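Local coordinates for CD8 alpha antigen (Sus scrofa, PDB 5EDX), which forms a homodimer of immunoglobulin V-type domains and, as a CD8 co-receptor chain, probably binds class I MHC molecules on behalf of T cells, at residues A[21-26]-A[73-78]; A[48-53]-A[77-82]. One frame throughout, in Å; residues are numbered along the deposited sequence.

After two short strands near the N terminus, the chain runs through strand 18-24, crosses to the other sheet for strands 33-38 and 47-52, and returns through strand 68-73 to the tight turn that starts strand 76-81. Contact 1 (21-26 with 73-78) closes the longer loop, pairing two neighbouring strands within one sheet. Contact 2 (48-53 with 77-82) closes a shorter loop that begins inside the first and ends on the same strand, 76-81, where the segments overlap at Phe-77 and Tyr-78. It spans the two sheets of the V-type sandwich. Strand 76-81 thus serves both contacts, whose centres lie about 11 Å apart, with Phe-77 reaching into each.

Contact 1 (A[21-26]-A[73-78]); sequences RCEVMH and ANDNFY
In the V-set immunoglobulin sandwich, two neighbouring strands of one sheet meet here antiparallel, and Cys-22 and Phe-77 form a hydrogen-bonded pair: Cys-22 N donates to Phe-77 O at 2.9 Å, and Phe-77 N to Cys-22 O at 2.8 Å. Val-24 N extends the ladder to Asp-75 O, in the type II' turn that opens strand 76-81. The inward face is apolar, as suits the core. Cys-22, whose SG is disulfide-bonded to Cys-94, sets that sulfur against Phe-77 CB at 3.8 Å, and the branched Val-24 touches the ring of Phe-77 through CG2, 3.7 Å from CE1. Polar, longer side chains take the outer face. Arg-21 and Tyr-78 run side by side in the same direction, the CB, CG and CD of Arg-21 running beside the CE1 side of the phenol ring; Arg-21 CG is anti to the backbone N (chi1 -173°) and comes within 3.4 Å of Tyr-78 CE1. A water donates to Asn-76 OD1 and, weakly, to Glu-23 OE2. Beside it two acids meet with their carboxylate planes 80° apart, and Glu-23 OE1 lies 2.5 Å from Asp-75 OD1, a spacing at which one of the acids probably holds a proton.

Contact 2 (A[48-53]-A[77-82]); sequences FLMYLS and FYLILH
Leu-52 slides past the ring of Phe-77 in the opposite direction, its CB 3.7 Å from Phe-77 CD2 and its CD1 in the ring plane, at the edge. The backbone joins in, as Leu-52 O lies 3.6 Å from Phe-77 CE2. The strands belong to opposite sheets of the immunoglobulin sandwich, their axes 9.2 Å apart at closest, so side chains must fill the gap. Leu-79 does so with both methyls: Leu-79 CG is anti to the backbone N (chi1 -171°), and with chi2 at 74° CD1 meets Met-50 CE at 3.7 Å while CD2 meets Leu-49 CD1 at 4.0 Å. The two leucines cross at about a right angle; the methionine, bent at chi3 (69°), approaches obliquely. Leu-49 and Met-50 can both point toward strand 76-81 because they form a classic beta bulge opposite Trp-35, which breaks the usual alternation of side chains. Trp-35 itself packs on Leu-52 and Leu-79, and Ile-68 also touches Leu-79. Branched leucines and a flexible thioether suit such a place, since they can fit one another's shapes without polar partners. With mostly apolar side chains making these contacts, the two sheets are held here by dispersion and the exclusion of water, not by directional bonds.

Contact 1 (A[21-26]-A[73-78])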
# COMPACT_ATOMS: atom_id res chain seq x y z
N ARG A 21 -11.15 13.13 -2.43
CA ARG A 21 -10.54 13.88 -1.33
C ARG A 21 -10.16 12.97 -0.17
O ARG A 21 -10.94 12.10 0.22
CB ARG A 21 -11.51 14.96 -0.84
CG ARG A 21 -10.90 15.91 0.20
CD ARG A 21 -11.97 16.86 0.76
NE ARG A 21 -12.96 16.12 1.53
CZ ARG A 21 -14.21 15.89 1.13
NH1 ARG A 21 -15.03 15.20 1.91
NH2 ARG A 21 -14.63 16.35 -0.04
N CYS A 22 -8.96 13.17 0.37
CA CYS A 22 -8.64 12.62 1.68
C CYS A 22 -8.10 13.73 2.57
O CYS A 22 -7.18 14.45 2.19
CB CYS A 22 -7.66 11.43 1.60
SG CYS A 22 -5.95 11.76 1.09
N GLU A 23 -8.72 13.89 3.73
CA GLU A 23 -8.27 14.86 4.72
C GLU A 23 -7.45 14.12 5.76
O GLU A 23 -7.89 13.10 6.29
CB GLU A 23 -9.46 15.58 5.37
CG GLU A 23 -9.03 16.63 6.41
CD GLU A 23 -10.21 17.32 7.10
OE1 GLU A 23 -9.97 18.27 7.87
OE2 GLU A 23 -11.37 16.91 6.89
N VAL A 24 -6.25 14.61 6.03
CA VAL A 24 -5.45 14.07 7.12
C VAL A 24 -5.72 14.95 8.33
O VAL A 24 -5.32 16.12 8.36
CB VAL A 24 -3.96 14.08 6.79
CG1 VAL A 24 -3.14 13.62 8.00
CG2 VAL A 24 -3.68 13.20 5.58
N MET A 25 -6.42 14.40 9.32
CA MET A 25 -6.82 15.16 10.51
C MET A 25 -5.64 15.36 11.45
O MET A 25 -4.67 14.61 11.39
CB MET A 25 -7.93 14.40 11.25
CG MET A 25 -8.90 13.65 10.32
SD MET A 25 -9.75 14.79 9.23
CE MET A 25 -10.44 15.93 10.43
N HIS A 26 -5.73 16.37 12.31
CA HIS A 26 -4.73 16.60 13.35
C HIS A 26 -3.35 16.77 12.72
O HIS A 26 -2.39 16.08 13.06
CB HIS A 26 -4.74 15.45 14.36
CG HIS A 26 -3.94 15.73 15.59
ND1 HIS A 26 -2.76 15.06 15.88
CD2 HIS A 26 -4.15 16.58 16.62
CE1 HIS A 26 -2.28 15.51 17.03
NE2 HIS A 26 -3.10 16.43 17.50
N ALA A 73 -4.44 21.38 -0.28
CA ALA A 73 -4.94 22.67 0.19
C ALA A 73 -5.25 22.51 1.68
O ALA A 73 -6.13 21.74 2.05
CB ALA A 73 -6.17 23.08 -0.58
N ASN A 74 -4.52 23.24 2.52
CA ASN A 74 -4.64 23.04 3.96
C ASN A 74 -4.39 21.58 4.29
O ASN A 74 -3.39 21.01 3.86
CB ASN A 74 -6.02 23.49 4.45
CG ASN A 74 -6.27 24.97 4.19
OD1 ASN A 74 -5.47 25.82 4.56
ND2 ASN A 74 -7.38 25.27 3.53
N ASP A 75 -5.31 20.96 5.03
CA ASP A 75 -5.14 19.56 5.42
C ASP A 75 -5.87 18.60 4.49
O ASP A 75 -5.99 17.41 4.77
CB ASP A 75 -5.60 19.33 6.87
CG ASP A 75 -7.08 19.58 7.06
OD1 ASP A 75 -7.62 19.15 8.11
OD2 ASP A 75 -7.72 20.20 6.18
N ASN A 76 -6.36 19.13 3.37
CA ASN A 76 -7.04 18.31 2.37
C ASN A 76 -6.15 17.96 1.18
O ASN A 76 -5.47 18.83 0.64
CB ASN A 76 -8.29 19.02 1.86
CG ASN A 76 -9.31 19.23 2.94
OD1 ASN A 76 -9.82 18.27 3.52
ND2 ASN A 76 -9.64 20.49 3.22
N PHE A 77 -6.19 16.70 0.77
CA PHE A 77 -5.47 16.25 -0.41
C PHE A 77 -6.48 15.78 -1.45
O PHE A 77 -7.47 15.12 -1.13
CB PHE A 77 -4.50 15.12 -0.05
CG PHE A 77 -3.45 15.54 0.94
CD1 PHE A 77 -3.70 15.48 2.30
CD2 PHE A 77 -2.22 16.01 0.50
CE1 PHE A 77 -2.72 15.88 3.22
CE2 PHE A 77 -1.25 16.40 1.40
CZ PHE A 77 -1.50 16.34 2.77
N TYR A 78 -6.25 16.14 -2.71
CA TYR A 78 -7.20 15.83 -3.77
C TYR A 78 -6.53 15.09 -4.91
O TYR A 78 -5.36 15.31 -5.19
CB TYR A 78 -7.82 17.12 -4.32
CG TYR A 78 -8.61 17.89 -3.29
CD1 TYR A 78 -9.97 17.65 -3.12
CD2 TYR A 78 -8.01 18.86 -2.50
CE1 TYR A 78 -10.70 18.36 -2.17
CE2 TYR A 78 -8.74 19.57 -1.56
CZ TYR A 78 -10.08 19.32 -1.40
OH TYR A 78 -10.81 20.03 -0.46
O HOH W 1 -13.89 19.52 -0.90
O HOH W 2 -12.43 18.67 4.10

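Contact 2 (A[48-53]-A[77-82])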
# COMPACT_ATOMS: atom_id res chain seq x y z
N PHE A 48 2.01 3.64 -7.11
CA PHE A 48 2.24 4.99 -6.60
C PHE A 48 1.84 6.01 -7.66
O PHE A 48 2.27 5.93 -8.80
CB PHE A 48 3.72 5.16 -6.22
CG PHE A 48 4.11 6.57 -5.85
CD1 PHE A 48 3.86 7.07 -4.58
CD2 PHE A 48 4.76 7.38 -6.77
CE1 PHE A 48 4.24 8.37 -4.24
CE2 PHE A 48 5.13 8.69 -6.43
CZ PHE A 48 4.87 9.17 -5.16
N LEU A 49 1.00 6.98 -7.28
CA LEU A 49 0.62 8.04 -8.22
C LEU A 49 1.39 9.34 -7.96
O LEU A 49 2.00 9.89 -8.87
CB LEU A 49 -0.88 8.30 -8.18
CG LEU A 49 -1.78 7.10 -8.48
CD1 LEU A 49 -3.24 7.51 -8.31
CD2 LEU A 49 -1.51 6.57 -9.89
N MET A 50 1.35 9.83 -6.72
CA MET A 50 2.08 11.06 -6.38
C MET A 50 2.21 11.27 -4.89
O MET A 50 1.45 10.71 -4.09
CB MET A 50 1.38 12.27 -6.99
CG MET A 50 0.02 12.54 -6.39
SD MET A 50 -0.94 13.74 -7.34
CE MET A 50 -1.31 12.82 -8.83
N TYR A 51 3.18 12.09 -4.52
CA TYR A 51 3.42 12.48 -3.15
C TYR A 51 3.13 13.97 -3.07
O TYR A 51 3.57 14.74 -3.93
CB TYR A 51 4.88 12.18 -2.79
CG TYR A 51 5.38 12.79 -1.49
CD1 TYR A 51 5.37 12.07 -0.31
CD2 TYR A 51 5.90 14.08 -1.47
CE1 TYR A 51 5.85 12.61 0.87
CE2 TYR A 51 6.38 14.64 -0.29
CZ TYR A 51 6.35 13.90 0.88
OH TYR A 51 6.83 14.44 2.05
N LEU A 52 2.35 14.38 -2.07
CA LEU A 52 1.96 15.77 -1.91
C LEU A 52 2.35 16.29 -0.53
O LEU A 52 2.12 15.64 0.48
CB LEU A 52 0.46 15.93 -2.10
CG LEU A 52 -0.10 15.50 -3.46
CD1 LEU A 52 -1.62 15.41 -3.40
CD2 LEU A 52 0.34 16.47 -4.56
N SER A 53 2.95 17.48 -0.50
CA SER A 53 3.28 18.14 0.76
C SER A 53 3.43 19.62 0.48
O SER A 53 3.50 20.03 -0.67
CB SER A 53 4.58 17.59 1.35
OG SER A 53 5.71 18.04 0.62
N PHE A 77 -6.19 16.70 0.77
CA PHE A 77 -5.47 16.25 -0.41
C PHE A 77 -6.48 15.78 -1.45
O PHE A 77 -7.47 15.12 -1.13
CB PHE A 77 -4.50 15.12 -0.05
CG PHE A 77 -3.45 15.54 0.94
CD1 PHE A 77 -3.70 15.48 2.30
CD2 PHE A 77 -2.22 16.01 0.50
CE1 PHE A 77 -2.72 15.88 3.22
CE2 PHE A 77 -1.25 16.40 1.40
CZ PHE A 77 -1.50 16.34 2.77
N TYR A 78 -6.25 16.14 -2.71
CA TYR A 78 -7.20 15.83 -3.77
C TYR A 78 -6.53 15.09 -4.91
O TYR A 78 -5.36 15.31 -5.19
CB TYR A 78 -7.82 17.12 -4.32
CG TYR A 78 -8.61 17.89 -3.29
CD1 TYR A 78 -9.97 17.65 -3.12
CD2 TYR A 78 -8.01 18.86 -2.50
CE1 TYR A 78 -10.70 18.36 -2.17
CE2 TYR A 78 -8.74 19.57 -1.56
CZ TYR A 78 -10.08 19.32 -1.40
OH TYR A 78 -10.81 20.03 -0.46
N LEU A 79 -7.31 14.22 -5.55
CA LEU A 79 -6.89 13.57 -6.79
C LEU A 79 -7.97 13.84 -7.81
O LEU A 79 -9.16 13.70 -7.52
CB LEU A 79 -6.75 12.06 -6.58
CG LEU A 79 -6.11 11.30 -7.75
CD1 LEU A 79 -4.62 11.57 -7.79
CD2 LEU A 79 -6.38 9.81 -7.63
N ILE A 80 -7.57 14.23 -9.02
CA ILE A 80 -8.54 14.52 -10.05
C ILE A 80 -8.31 13.60 -11.24
O ILE A 80 -7.22 13.59 -11.81
CB ILE A 80 -8.46 15.98 -10.52
CG1 ILE A 80 -8.83 16.93 -9.38
CG2 ILE A 80 -9.40 16.19 -11.71
CD1 ILE A 80 -7.67 17.32 -8.51
N LEU A 81 -9.32 12.82 -11.59
CA LEU A 81 -9.29 12.02 -12.81
C LEU A 81 -10.01 12.88 -13.84
O LEU A 81 -11.23 12.99 -13.83
CB LEU A 81 -10.00 10.69 -12.60
CG LEU A 81 -9.63 9.90 -11.34
CD1 LEU A 81 -10.50 8.65 -11.22
CD2 LEU A 81 -8.15 9.53 -11.33
N HIS A 82 -9.24 13.52 -14.71
CA HIS A 82 -9.76 14.59 -15.56
C HIS A 82 -10.70 14.16 -16.67
O HIS A 82 -11.63 14.89 -17.02
CB HIS A 82 -8.60 15.39 -16.17
CG HIS A 82 -7.94 16.31 -15.19
ND1 HIS A 82 -6.79 15.98 -14.52
CD2 HIS A 82 -8.30 17.54 -14.75
CE1 HIS A 82 -6.44 16.98 -13.72
NE2 HIS A 82 -7.35 17.93 -13.84